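Local structure of biphenyl 2,3-Dioxygenase Beta Subunit (2GBW) at residues H45-I50 against P63-A68. The protein is the beta subunit of a ring-hydroxylating dioxygenase, probably supporting the catalytic alpha subunits that dihydroxylate aromatic compounds such as biphenyl. Residues are numbered along the deposited sequence; the frame is centred on the assembly and turned at random.
Sequences HYWMPI and PTPDDA
The indole of W47 lies between two prolines, one from each segment. With CG anti to the backbone N (chi1 179°), the W47 side chain reaches from the strand to the loop 63-68, where P65 covers one face of its six-membered ring: P65 CG stands 3.8 Å from that ring's centroid, only 6° off the normal, a CH-pi contact with the side chains crossing at about a right angle. P49 lays its CG over the opposite face, toward the rim. At the indole edge P63 O lies in plane, 3.6 Å from W47 CH2. Also in plane, a water accepts from W47 NE1 at 2.9 Å; it is within donating distance of T64 O and A68 O. The H45 ring, its CG likewise anti to the backbone N, approaches P65 obliquely, its CE1 3.7 Å from P65 CG. P63 CG rests against P49 CB, and I50 CD1 meets A68 CB at 3.6 Å; a chain of the other protein of the assembly packs on I50 and A68. Here the backbones are joined by one weak but nearly straight hydrogen bond, I50 N to A68 O (3.4 Å), while a second water donates to I50 O and A68 O. A type I beta turn, T64 to D67, shapes the loop; D67 OD2 takes the T64 N-H at 2.8 Å, and T64 OG1 accepts from D66 N in an ST turn. H45, a zinc ligand in a structure of this protein, here has NE2 hydrogen-bonded to N72 OD1, and N72 ND2 bonds P65 O, linking ring and loop backbone. In the curved mixed sheet of this NTF2-clan beta subunit, the contact packs the loop against strand 44-49, which runs parallel to strand 150-160 on one side and antiparallel to 71-73, outermost within the chain, on the other.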
loop_
_atom_site.group_PDB
_atom_site.type_symbol
_atom_site.label_atom_id
_atom_site.label_comp_id
_atom_site.label_asym_id
_atom_site.label_seq_id
_atom_site.Cartn_x
_atom_site.Cartn_y
_atom_site.Cartn_z
ATOM N N HIS B 45 -10.485 35.235 -2.185
ATOM C CA HIS B 45 -11.202 34.194 -1.440
ATOM C C HIS B 45 -10.571 32.901 -1.863
ATOM O O HIS B 45 -10.588 32.563 -3.030
ATOM C CB HIS B 45 -12.692 34.193 -1.756
ATOM C CG HIS B 45 -13.468 33.172 -0.977
ATOM N ND1 HIS B 45 -14.466 32.409 -1.547
ATOM C CD2 HIS B 45 -13.352 32.759 0.299
ATOM C CE1 HIS B 45 -14.947 31.582 -0.635
ATOM N NE2 HIS B 45 -14.277 31.762 0.489
ATOM N N TYR B 46 -10.042 32.170 -0.880
ATOM C CA TYR B 46 -9.314 30.953 -1.091
ATOM C C TYR B 46 -10.153 29.872 -0.425
ATOM O O TYR B 46 -10.340 29.896 0.786
ATOM C CB TYR B 46 -7.959 31.122 -0.429
ATOM C CG TYR B 46 -6.980 30.030 -0.668
ATOM C CD1 TYR B 46 -7.127 28.829 -0.004
ATOM C CD2 TYR B 46 -5.894 30.183 -1.549
ATOM C CE1 TYR B 46 -6.226 27.822 -0.155
ATOM C CE2 TYR B 46 -4.976 29.129 -1.735
ATOM C CZ TYR B 46 -5.155 27.972 -1.028
ATOM O OH TYR B 46 -4.281 26.903 -1.161
ATOM N N TRP B 47 -10.700 28.963 -1.233
ATOM C CA TRP B 47 -11.820 28.113 -0.841
ATOM C C TRP B 47 -11.625 26.661 -1.300
ATOM O O TRP B 47 -11.393 26.408 -2.459
ATOM C CB TRP B 47 -13.091 28.709 -1.405
ATOM C CG TRP B 47 -14.335 27.993 -1.148
ATOM C CD1 TRP B 47 -14.658 27.268 -0.048
ATOM C CD2 TRP B 47 -15.440 27.932 -2.025
ATOM N NE1 TRP B 47 -15.924 26.750 -0.190
ATOM C CE2 TRP B 47 -16.432 27.170 -1.396
ATOM C CE3 TRP B 47 -15.698 28.490 -3.292
ATOM C CZ2 TRP B 47 -17.653 26.897 -2.002
ATOM C CZ3 TRP B 47 -16.920 28.218 -3.900
ATOM C CH2 TRP B 47 -17.873 27.421 -3.235
ATOM N N MET B 48 -11.693 25.745 -0.338
ATOM C CA MET B 48 -11.612 24.282 -0.564
ATOM C C MET B 48 -12.826 23.596 0.105
ATOM O O MET B 48 -12.779 23.224 1.276
ATOM C CB MET B 48 -10.304 23.694 -0.031
ATOM C CG MET B 48 -10.089 22.142 -0.311
ATOM S SD MET B 48 -8.604 21.509 0.497
ATOM C CE MET B 48 -7.339 22.289 -0.590
ATOM N N PRO B 49 -13.934 23.450 -0.634
ATOM C CA PRO B 49 -15.189 22.920 -0.062
ATOM C C PRO B 49 -15.075 21.504 0.305
ATOM O O PRO B 49 -14.245 20.796 -0.245
ATOM C CB PRO B 49 -16.207 23.049 -1.191
ATOM C CG PRO B 49 -15.526 23.683 -2.285
ATOM C CD PRO B 49 -14.100 23.908 -2.018
ATOM N N ILE B 50 -15.939 21.079 1.230
ATOM C CA ILE B 50 -16.103 19.638 1.524
ATOM C C ILE B 50 -17.285 19.147 0.673
ATOM O O ILE B 50 -18.416 19.589 0.844
ATOM C CB ILE B 50 -16.368 19.391 3.002
ATOM C CG1 ILE B 50 -15.143 19.772 3.829
ATOM C CG2 ILE B 50 -16.750 17.947 3.213
ATOM C CD1 ILE B 50 -15.514 20.233 5.163
ATOM N N PRO B 63 -22.010 22.734 -2.533
ATOM C CA PRO B 63 -21.524 23.607 -1.473
ATOM C C PRO B 63 -21.222 25.026 -1.918
ATOM O O PRO B 63 -20.678 25.252 -3.013
ATOM C CB PRO B 63 -20.234 22.932 -0.980
ATOM C CG PRO B 63 -19.958 21.801 -1.891
ATOM C CD PRO B 63 -21.184 21.530 -2.718
ATOM N N THR B 64 -21.640 25.955 -1.069
ATOM C CA THR B 64 -21.309 27.352 -1.181
ATOM C C THR B 64 -20.358 27.735 -0.049
ATOM O O THR B 64 -20.099 26.924 0.864
ATOM C CB THR B 64 -22.557 28.228 -1.052
ATOM O OG1 THR B 64 -22.990 28.180 0.327
ATOM C CG2 THR B 64 -23.640 27.745 -2.027
ATOM N N PRO B 65 -19.807 28.964 -0.102
ATOM C CA PRO B 65 -18.962 29.496 0.936
ATOM C C PRO B 65 -19.624 29.630 2.296
ATOM O O PRO B 65 -18.908 29.816 3.278
ATOM C CB PRO B 65 -18.524 30.863 0.347
ATOM C CG PRO B 65 -18.497 30.611 -1.038
ATOM C CD PRO B 65 -19.809 29.889 -1.238
ATOM N N ASP B 66 -20.941 29.420 2.402
ATOM C CA ASP B 66 -21.593 29.435 3.707
ATOM C C ASP B 66 -21.637 28.028 4.316
ATOM O O ASP B 66 -22.175 27.825 5.408
ATOM C CB ASP B 66 -23.022 29.977 3.596
ATOM C CG ASP B 66 -23.675 30.222 4.959
ATOM O OD1 ASP B 66 -23.091 30.966 5.798
ATOM O OD2 ASP B 66 -24.754 29.627 5.239
ATOM N N ASP B 67 -21.036 27.066 3.627
ATOM C CA ASP B 67 -21.041 25.650 4.070
ATOM C C ASP B 67 -19.658 25.211 4.522
ATOM O O ASP B 67 -18.645 25.882 4.268
ATOM C CB ASP B 67 -21.474 24.750 2.907
ATOM C CG ASP B 67 -22.852 25.092 2.377
ATOM O OD1 ASP B 67 -23.752 25.412 3.198
ATOM O OD2 ASP B 67 -23.050 25.025 1.153
ATOM N N ALA B 68 -19.594 24.065 5.182
ATOM C CA ALA B 68 -18.292 23.529 5.594
ATOM C C ALA B 68 -17.255 23.543 4.448
ATOM O O ALA B 68 -17.523 23.215 3.297
ATOM C CB ALA B 68 -18.416 22.120 6.148
HETATM O O HOH W 1 -17.898 25.206 1.176
HETATM O O HOH W 2 -19.730 21.535 2.403
#